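Local coordinates for protein multicopper oxidase (Uncultured bacterium, PDB 4E9X) that probably oxidises its substrates at a type 1 copper and passes the electrons to copper sites that reduce dioxygen to water, at residues 21-26 and 113-118; 13-18 and 170-175; 144-149 and 163-168. All blocks are in the same frame, centred on the assembly; numbering follows the deposited sequence.

Contact 1 of 3, residues 21-26 and 113-118; sequences LDYKVF and VGVRGM
V25 and R116 bring the two backbones closest, CA to CA 4.2 Å, where residues 23-26 run at 32° to residues 115-118. One backbone bond joins them. F26 N donates to R116 O over 2.9 Å. The second bond comes from the R116 side chain. Its CG stands anti to the carbonyl carbon (chi1 -60°), and the chain then bends at chi2. NH1 meets K24 O at 2.9 Å, at the guanidinium edge and with an N-H...O angle of 164°. Beyond the contact, NE forms a salt bridge with E111, and NH2 bonds V151 O and E157 O. An alanine here, without the guanidinium, would probably leave the E111 charge without its mate and K24 O without a side-chain donor. Y23 crosses the arginine at about a right angle, its CE2 3.4 Å from R116 NH1. Y23 OH rests on V115 CB and bonds E148 O. F26 CD2 lies 3.8 Å from R116 CB. M118 SD approaches F26 CB to 3.5 Å and the ring centroid to 5.0 Å, an oblique Met-aromatic contact. M118 completes, with H57, C105 and H112, the Cys-His-His-Met set of a type 1 copper site, as in cupredoxin domains. The chemistry is therefore divided: the buried arginine charge is met by E111 and carbonyl oxygens, while the methionine ligand rests on F26, its CG close to F26 O.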
loop_
_atom_site.group_PDB
_atom_site.type_symbol
_atom_site.label_atom_id
_atom_site.label_comp_id
_atom_site.label_asym_id
_atom_site.label_seq_id
_atom_site.Cartn_x
_atom_site.Cartn_y
_atom_site.Cartn_z
ATOM N N LEU A 21 -1.737 -27.818 5.880
ATOM C CA LEU A 21 -2.261 -27.251 4.659
ATOM C C LEU A 21 -1.385 -27.731 3.489
ATOM O O LEU A 21 -0.300 -27.228 3.225
ATOM C CB LEU A 21 -2.272 -25.719 4.689
ATOM C CG LEU A 21 -2.852 -25.151 3.388
ATOM C CD1 LEU A 21 -4.327 -25.517 3.273
ATOM C CD2 LEU A 21 -2.630 -23.625 3.282
ATOM N N ASP A 22 -1.929 -28.719 2.780
ATOM C CA ASP A 22 -1.441 -29.201 1.487
ATOM C C ASP A 22 -2.232 -28.505 0.387
ATOM O O ASP A 22 -3.451 -28.379 0.549
ATOM C CB ASP A 22 -1.668 -30.718 1.414
ATOM C CG ASP A 22 -0.771 -31.342 2.494
ATOM O OD1 ASP A 22 0.397 -30.964 2.611
ATOM O OD2 ASP A 22 -1.295 -32.195 3.251
ATOM N N TYR A 23 -1.617 -28.067 -0.684
ATOM C CA TYR A 23 -2.294 -27.193 -1.637
ATOM C C TYR A 23 -2.037 -27.690 -3.052
ATOM O O TYR A 23 -0.884 -27.923 -3.425
ATOM C CB TYR A 23 -1.784 -25.756 -1.434
ATOM C CG TYR A 23 -2.860 -24.709 -1.674
ATOM C CD1 TYR A 23 -3.548 -24.180 -0.573
ATOM C CD2 TYR A 23 -3.208 -24.225 -2.923
ATOM C CE1 TYR A 23 -4.545 -23.233 -0.673
ATOM C CE2 TYR A 23 -4.218 -23.269 -3.058
ATOM C CZ TYR A 23 -4.871 -22.787 -1.956
ATOM O OH TYR A 23 -5.851 -21.806 -2.112
ATOM N N LYS A 24 -3.074 -27.867 -3.855
ATOM C CA LYS A 24 -2.944 -28.218 -5.269
ATOM C C LYS A 24 -2.537 -26.987 -6.057
ATOM O O LYS A 24 -3.179 -25.933 -5.986
ATOM C CB LYS A 24 -4.248 -28.781 -5.830
ATOM C CG LYS A 24 -4.628 -30.156 -5.279
ATOM C CD LYS A 24 -5.667 -30.764 -6.203
ATOM C CE LYS A 24 -5.920 -32.234 -6.026
ATOM N NZ LYS A 24 -5.110 -33.107 -5.189
ATOM N N VAL A 25 -1.455 -27.107 -6.808
ATOM C CA VAL A 25 -0.871 -25.999 -7.518
ATOM C C VAL A 25 -0.561 -26.419 -8.955
ATOM O O VAL A 25 -0.566 -27.606 -9.292
ATOM C CB VAL A 25 0.406 -25.450 -6.852
ATOM C CG1 VAL A 25 0.003 -24.865 -5.449
ATOM C CG2 VAL A 25 1.513 -26.476 -6.758
ATOM N N PHE A 26 -0.299 -25.463 -9.828
ATOM C CA PHE A 26 0.212 -25.700 -11.162
ATOM C C PHE A 26 1.671 -25.238 -11.186
ATOM O O PHE A 26 1.970 -24.102 -11.489
ATOM C CB PHE A 26 -0.616 -24.943 -12.200
ATOM C CG PHE A 26 -2.062 -25.400 -12.329
ATOM C CD1 PHE A 26 -2.393 -26.705 -12.657
ATOM C CD2 PHE A 26 -3.079 -24.471 -12.121
ATOM C CE1 PHE A 26 -3.724 -27.100 -12.814
ATOM C CE2 PHE A 26 -4.409 -24.860 -12.271
ATOM C CZ PHE A 26 -4.704 -26.170 -12.635
ATOM N N VAL A 113 -2.289 -17.289 -10.509
ATOM C CA VAL A 113 -1.216 -16.553 -9.863
ATOM C C VAL A 113 -1.569 -16.356 -8.403
ATOM O O VAL A 113 -0.701 -16.481 -7.533
ATOM C CB VAL A 113 -0.899 -15.212 -10.563
ATOM C CG1 VAL A 113 0.206 -14.473 -9.842
ATOM C CG2 VAL A 113 -0.526 -15.501 -12.028
ATOM N N GLY A 114 -2.832 -16.113 -8.090
ATOM C CA GLY A 114 -3.199 -15.820 -6.685
ATOM C C GLY A 114 -3.040 -17.031 -5.764
ATOM O O GLY A 114 -2.558 -16.854 -4.620
ATOM N N VAL A 115 -3.442 -18.235 -6.218
ATOM C CA VAL A 115 -3.361 -19.424 -5.302
ATOM C C VAL A 115 -2.764 -20.651 -5.944
ATOM O O VAL A 115 -2.674 -21.627 -5.181
ATOM C CB VAL A 115 -4.716 -19.773 -4.660
ATOM C CG1 VAL A 115 -5.238 -18.560 -3.841
ATOM C CG2 VAL A 115 -5.822 -20.198 -5.647
ATOM N N ARG A 116 -2.362 -20.687 -7.229
ATOM C CA ARG A 116 -1.871 -21.942 -7.784
ATOM C C ARG A 116 -0.381 -21.901 -8.067
ATOM O O ARG A 116 0.145 -22.806 -8.710
ATOM C CB ARG A 116 -2.647 -22.344 -9.048
ATOM C CG ARG A 116 -4.137 -22.528 -8.810
ATOM C CD ARG A 116 -4.499 -23.675 -7.856
ATOM N NE ARG A 116 -5.959 -23.535 -7.590
ATOM C CZ ARG A 116 -6.532 -24.052 -6.523
ATOM N NH1 ARG A 116 -5.875 -24.825 -5.628
ATOM N NH2 ARG A 116 -7.835 -23.813 -6.318
ATOM N N GLY A 117 0.323 -20.915 -7.526
ATOM C CA GLY A 117 1.762 -20.945 -7.501
ATOM C C GLY A 117 2.428 -20.785 -8.850
ATOM O O GLY A 117 3.582 -21.147 -9.002
ATOM N N MET A 118 1.709 -20.203 -9.844
ATOM C CA MET A 118 2.285 -20.122 -11.206
ATOM C C MET A 118 3.154 -18.902 -11.382
ATOM O O MET A 118 2.837 -17.949 -12.112
ATOM C CB MET A 118 1.121 -20.088 -12.223
ATOM C CG MET A 118 0.219 -21.343 -12.061
ATOM S SD MET A 118 -0.618 -21.727 -13.624
ATOM C CE MET A 118 0.766 -22.257 -14.654
#

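Contact 2 of 3, residues 13-18 and 170-175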
loop_
_atom_site.group_PDB
_atom_site.type_symbol
_atom_site.label_atom_id
_atom_site.label_comp_id
_atom_site.label_asym_id
_atom_site.label_seq_id
_atom_site.Cartn_x
_atom_site.Cartn_y
_atom_site.Cartn_z
ATOM N N VAL A 13 0.816 -30.629 -9.166
ATOM C CA VAL A 13 1.431 -31.197 -7.977
ATOM C C VAL A 13 0.755 -30.606 -6.757
ATOM O O VAL A 13 0.006 -29.602 -6.848
ATOM C CB VAL A 13 2.966 -30.956 -7.916
ATOM C CG1 VAL A 13 3.672 -31.622 -9.082
ATOM C CG2 VAL A 13 3.305 -29.452 -7.890
ATOM N N THR A 14 0.999 -31.247 -5.609
ATOM C CA THR A 14 0.548 -30.740 -4.305
ATOM C C THR A 14 1.779 -30.371 -3.442
ATOM O O THR A 14 2.718 -31.155 -3.318
ATOM C CB THR A 14 -0.287 -31.841 -3.606
ATOM O OG1 THR A 14 -1.442 -32.145 -4.408
ATOM C CG2 THR A 14 -0.761 -31.423 -2.220
ATOM N N ILE A 15 1.696 -29.184 -2.859
ATOM C CA ILE A 15 2.779 -28.707 -2.024
ATOM C C ILE A 15 2.310 -28.576 -0.604
ATOM O O ILE A 15 1.138 -28.387 -0.371
ATOM C CB ILE A 15 3.377 -27.341 -2.537
ATOM C CG1 ILE A 15 2.292 -26.286 -2.660
ATOM C CG2 ILE A 15 4.111 -27.578 -3.846
ATOM C CD1 ILE A 15 2.875 -24.881 -2.884
ATOM N N LYS A 16 3.205 -28.660 0.333
ATOM C CA LYS A 16 2.841 -28.391 1.724
ATOM C C LYS A 16 3.170 -26.943 2.021
ATOM O O LYS A 16 4.334 -26.590 2.020
ATOM C CB LYS A 16 3.630 -29.318 2.670
ATOM C CG LYS A 16 3.148 -29.118 4.120
ATOM C CD LYS A 16 3.767 -30.115 5.035
ATOM C CE LYS A 16 2.974 -31.333 5.446
ATOM N NZ LYS A 16 1.846 -31.771 4.607
ATOM N N VAL A 17 2.157 -26.120 2.222
ATOM C CA VAL A 17 2.386 -24.692 2.487
ATOM C C VAL A 17 2.605 -24.451 3.981
ATOM O O VAL A 17 3.444 -23.641 4.365
ATOM C CB VAL A 17 1.187 -23.889 1.952
ATOM C CG1 VAL A 17 1.221 -22.391 2.341
ATOM C CG2 VAL A 17 1.106 -23.959 0.457
ATOM N N ALA A 18 1.814 -25.149 4.824
ATOM C CA ALA A 18 1.855 -24.936 6.260
ATOM C C ALA A 18 1.598 -26.308 6.917
ATOM O O ALA A 18 1.061 -27.187 6.208
ATOM C CB ALA A 18 0.730 -23.958 6.631
ATOM N N VAL A 170 6.366 -16.903 2.437
ATOM C CA VAL A 170 7.480 -16.517 1.596
ATOM C C VAL A 170 7.967 -17.788 0.914
ATOM O O VAL A 170 8.151 -18.826 1.570
ATOM C CB VAL A 170 8.596 -15.796 2.401
ATOM C CG1 VAL A 170 9.063 -16.588 3.614
ATOM C CG2 VAL A 170 9.803 -15.479 1.465
ATOM N N ASN A 171 8.171 -17.737 -0.389
ATOM C CA ASN A 171 8.616 -18.888 -1.207
ATOM C C ASN A 171 7.760 -20.104 -0.915
ATOM O O ASN A 171 8.277 -21.221 -0.778
ATOM C CB ASN A 171 10.106 -19.158 -1.013
ATOM C CG ASN A 171 10.915 -17.974 -1.535
ATOM O OD1 ASN A 171 10.359 -17.093 -2.171
ATOM N ND2 ASN A 171 12.219 -17.918 -1.228
ATOM N N ALA A 172 6.448 -19.863 -0.821
ATOM C CA ALA A 172 5.413 -20.911 -0.690
ATOM C C ALA A 172 5.484 -21.713 0.609
ATOM O O ALA A 172 4.861 -22.776 0.678
ATOM C CB ALA A 172 5.387 -21.839 -1.903
ATOM N N LYS A 173 6.132 -21.203 1.657
ATOM C CA LYS A 173 6.012 -21.832 2.974
ATOM C C LYS A 173 5.630 -20.773 4.002
ATOM O O LYS A 173 6.003 -19.608 3.941
ATOM C CB LYS A 173 7.308 -22.580 3.348
ATOM C CG LYS A 173 7.843 -23.440 2.191
ATOM C CD LYS A 173 8.715 -24.624 2.557
ATOM C CE LYS A 173 9.461 -25.169 1.332
ATOM N NZ LYS A 173 8.542 -25.981 0.478
ATOM N N SER A 174 4.861 -21.261 4.974
ATOM C CA SER A 174 4.423 -20.510 6.147
ATOM C C SER A 174 5.222 -20.961 7.379
ATOM O O SER A 174 5.361 -22.181 7.603
ATOM C CB SER A 174 2.925 -20.790 6.310
ATOM O OG SER A 174 2.390 -20.255 7.537
ATOM N N PHE A 175 5.746 -20.018 8.154
ATOM C CA PHE A 175 6.456 -20.328 9.371
ATOM C C PHE A 175 5.638 -21.295 10.220
ATOM O O PHE A 175 4.435 -21.058 10.400
ATOM C CB PHE A 175 6.680 -19.005 10.134
ATOM C CG PHE A 175 7.480 -19.242 11.423
ATOM C CD1 PHE A 175 8.868 -19.189 11.404
ATOM C CD2 PHE A 175 6.842 -19.517 12.614
ATOM C CE1 PHE A 175 9.601 -19.446 12.569
ATOM C CE2 PHE A 175 7.570 -19.782 13.757
ATOM C CZ PHE A 175 8.953 -19.757 13.753
HETATM O O HOH W 1 5.391 -25.270 -0.249
HETATM O O HOH W 2 6.969 -27.497 2.056
#
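V17 and K173 approach where a classic beta bulge, with V17 and A18 both facing L21, meets a type I' turn from V170 to K173. The bulge belongs to strand 3-18 in the first multicopper oxidase sequence region, and the turn follows strand 167-170 in the second. The contact thus joins the two regions. One direct hydrogen bond crosses between them. S174 N donates to V17 O over 2.8 Å. K173 CA adds a CA-H...O contact to the same oxygen at 3.4 Å.

V17 has CG1 anti to its backbone N (chi1 172°) and CG2 anti to its carbonyl carbon. This puts both methyls at like distances from A172 O, with CG2 at 3.9 Å and CG1 about as near. I15 points toward the turn. Its CG1 takes the position between backbone N and carbonyl carbon, and CD1 at the far end touches A172 CB at 4.1 Å. W147 packs against both I15 and V17.

N171 and A172 have the positive phi angles that a type I' turn needs. The N171 amide bonds M143 N, I141 O and F295 O, which fixes its rotation. One ordered water sits 2.8 Å from K16 O and 2.7 Å from A172 O. A second water links K16 O to K173 NZ, which also bonds G312 O, but K173 has two conformers, so the water link is doubtful. K16 NZ forms a salt bridge with D22. S174 points toward the strand. Its OG bonds G268 N, while S174 CB rests on A18 CB at 3.9 Å.

Contact 3 of 3, residues 144-149 and 163-168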
loop_
_atom_site.group_PDB
_atom_site.type_symbol
_atom_site.label_atom_id
_atom_site.label_comp_id
_atom_site.label_asym_id
_atom_site.label_seq_id
_atom_site.Cartn_x
_atom_site.Cartn_y
_atom_site.Cartn_z
ATOM N N MET A 144 6.548 -13.334 -1.991
ATOM C CA MET A 144 5.444 -13.414 -1.033
ATOM C C MET A 144 4.134 -13.690 -1.735
ATOM O O MET A 144 3.902 -13.196 -2.840
ATOM C CB MET A 144 5.310 -12.104 -0.228
ATOM C CG MET A 144 6.164 -12.072 1.050
ATOM S SD MET A 144 7.945 -12.178 0.791
ATOM C CE MET A 144 8.217 -10.627 -0.095
ATOM N N SER A 145 3.260 -14.502 -1.119
ATOM C CA SER A 145 1.941 -14.788 -1.663
ATOM C C SER A 145 1.039 -15.207 -0.499
ATOM O O SER A 145 1.428 -15.304 0.666
ATOM C CB SER A 145 1.979 -15.818 -2.771
ATOM O OG SER A 145 2.336 -17.097 -2.282
ATOM N N THR A 146 -0.213 -15.397 -0.915
ATOM C CA THR A 146 -1.263 -15.763 0.035
ATOM C C THR A 146 -2.040 -16.972 -0.471
ATOM O O THR A 146 -1.994 -17.313 -1.656
ATOM C CB THR A 146 -2.255 -14.600 0.342
ATOM O OG1 THR A 146 -3.128 -14.438 -0.775
ATOM C CG2 THR A 146 -1.480 -13.310 0.592
ATOM N N TRP A 147 -2.792 -17.610 0.419
ATOM C CA TRP A 147 -3.436 -18.883 0.103
ATOM C C TRP A 147 -4.833 -18.884 0.727
ATOM O O TRP A 147 -5.019 -18.363 1.806
ATOM C CB TRP A 147 -2.680 -20.089 0.653
ATOM C CG TRP A 147 -1.226 -20.058 0.219
ATOM C CD1 TRP A 147 -0.217 -19.382 0.874
ATOM C CD2 TRP A 147 -0.642 -20.660 -0.921
ATOM N NE1 TRP A 147 0.986 -19.548 0.187
ATOM C CE2 TRP A 147 0.742 -20.327 -0.913
ATOM C CE3 TRP A 147 -1.176 -21.450 -1.967
ATOM C CZ2 TRP A 147 1.624 -20.774 -1.913
ATOM C CZ3 TRP A 147 -0.259 -21.868 -2.937
ATOM C CH2 TRP A 147 1.111 -21.545 -2.922
ATOM N N GLU A 148 -5.772 -19.521 0.028
ATOM C CA GLU A 148 -7.164 -19.619 0.501
ATOM C C GLU A 148 -7.460 -21.075 0.810
ATOM O O GLU A 148 -7.634 -21.873 -0.118
ATOM C CB GLU A 148 -8.108 -19.138 -0.607
ATOM C CG GLU A 148 -7.830 -17.669 -0.929
ATOM C CD GLU A 148 -8.374 -17.203 -2.247
ATOM O OE1 GLU A 148 -9.071 -18.037 -2.874
ATOM O OE2 GLU A 148 -8.154 -16.079 -2.709
ATOM N N SER A 149 -7.487 -21.480 2.070
ATOM C CA SER A 149 -7.572 -22.906 2.369
ATOM C C SER A 149 -8.840 -23.555 1.827
ATOM O O SER A 149 -8.790 -24.774 1.552
ATOM C CB SER A 149 -7.468 -23.146 3.894
ATOM O OG SER A 149 -8.596 -22.655 4.580
ATOM N N ASN A 163 -13.547 -15.087 -1.540
ATOM C CA ASN A 163 -12.737 -16.081 -0.859
ATOM C C ASN A 163 -12.050 -15.432 0.330
ATOM O O ASN A 163 -12.026 -14.182 0.393
ATOM C CB ASN A 163 -11.663 -16.618 -1.832
ATOM C CG ASN A 163 -12.271 -17.374 -3.003
ATOM O OD1 ASN A 163 -12.387 -16.898 -4.108
ATOM N ND2 ASN A 163 -12.646 -18.622 -2.679
ATOM N N VAL A 164 -11.523 -16.273 1.210
ATOM C CA VAL A 164 -10.780 -15.778 2.377
ATOM C C VAL A 164 -9.351 -16.262 2.327
ATOM O O VAL A 164 -9.138 -17.471 2.383
ATOM C CB VAL A 164 -11.405 -16.260 3.698
ATOM C CG1 VAL A 164 -10.600 -15.685 4.841
ATOM C CG2 VAL A 164 -12.869 -15.838 3.711
ATOM N N ALA A 165 -8.383 -15.346 2.252
ATOM C CA ALA A 165 -6.935 -15.695 2.289
ATOM C C ALA A 165 -6.568 -15.831 3.749
ATOM O O ALA A 165 -6.593 -14.842 4.470
ATOM C CB ALA A 165 -6.100 -14.670 1.533
ATOM N N ASP A 166 -6.296 -17.065 4.178
ATOM C CA ASP A 166 -6.093 -17.351 5.569
ATOM C C ASP A 166 -4.717 -17.964 5.842
ATOM O O ASP A 166 -4.393 -18.227 7.007
ATOM C CB ASP A 166 -7.184 -18.253 6.143
ATOM C CG ASP A 166 -7.445 -19.514 5.331
ATOM O OD1 ASP A 166 -6.904 -19.698 4.238
ATOM O OD2 ASP A 166 -8.251 -20.363 5.806
ATOM N N TYR A 167 -3.887 -18.131 4.825
ATOM C CA TYR A 167 -2.496 -18.535 5.026
ATOM C C TYR A 167 -1.620 -17.658 4.118
ATOM O O TYR A 167 -2.055 -17.095 3.138
ATOM C CB TYR A 167 -2.228 -19.992 4.724
ATOM C CG TYR A 167 -2.849 -21.002 5.669
ATOM C CD1 TYR A 167 -2.082 -21.679 6.595
ATOM C CD2 TYR A 167 -4.226 -21.282 5.555
ATOM C CE1 TYR A 167 -2.657 -22.641 7.465
ATOM C CE2 TYR A 167 -4.787 -22.231 6.417
ATOM C CZ TYR A 167 -4.020 -22.910 7.357
ATOM O OH TYR A 167 -4.622 -23.843 8.188
ATOM N N PHE A 168 -0.384 -17.481 4.568
ATOM C CA PHE A 168 0.564 -16.477 4.023
ATOM C C PHE A 168 1.973 -17.046 3.947
ATOM O O PHE A 168 2.320 -17.845 4.828
ATOM C CB PHE A 168 0.536 -15.177 4.858
ATOM C CG PHE A 168 -0.889 -14.681 5.084
ATOM C CD1 PHE A 168 -1.472 -13.853 4.123
ATOM C CD2 PHE A 168 -1.618 -15.098 6.195
ATOM C CE1 PHE A 168 -2.792 -13.461 4.285
ATOM C CE2 PHE A 168 -2.955 -14.700 6.343
ATOM C CZ PHE A 168 -3.519 -13.891 5.371
#
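D166 and S149 meet through matching first torsions: D166 CG (chi1 51°) and S149 OG (chi1 68°) each lie between the backbone N and carbonyl carbon of their own residue. The motif is a classic beta bulge between antiparallel strands, with D166 and Y167 both facing W147. The D166 carboxylate takes two bonds from S149. S149 N reaches OD1 at 2.9 Å, and S149 OG reaches OD2 at 2.6 Å. Both oxygens use their syn lone pairs, so the carboxylate is held against turning.

W147 O accepts twice, from D166 N at 3.0 Å and from Y167 N at 3.2 Å. In return W147 N donates to Y167 O over 2.9 Å. W147 and Y167 form the hydrogen-bonded pair, and their CB atoms pack together on one face of the sheet. W147 NE1 goes on to S169 OG. T146 and F168 form the next, non-hydrogen-bonded pair on the other face. T146 CG2 meets the F168 ring at its edge, 3.6 Å from CD1.

Strand 167-170 is the outermost strand of its sheet within the chain. F168 packs on P161 of the third subunit, and D166 on M162 of that subunit. Next to S149, E148 and N163 cross at about a right angle. E148 OE1 bonds G159 N and lies 3.1 Å from N163 CB.

The three contacts lie close together, their centres about 9 to 11 Å apart. Contacts 1 and 2 share a sheet through neighbouring strands 3-18 and 21-28. Y23 N lies 2.8 Å from I15 O. Contact 3 meets both mainly through W147 and Y167. The W147 ring stands edge-to-face with Y23 of contact 1, and V115 O lies 3.3 Å from W147 CZ3. W147 CH2 touches I15 CD1 of contact 2 at 3.8 Å, and Y167 CD1 lies 3.6 Å from A18 CB. Contact 1 holds a copper ligand, with the M118 side chain about 3 Å from the metal. In contact 3, the S145 side chain is about 12 Å from a copper.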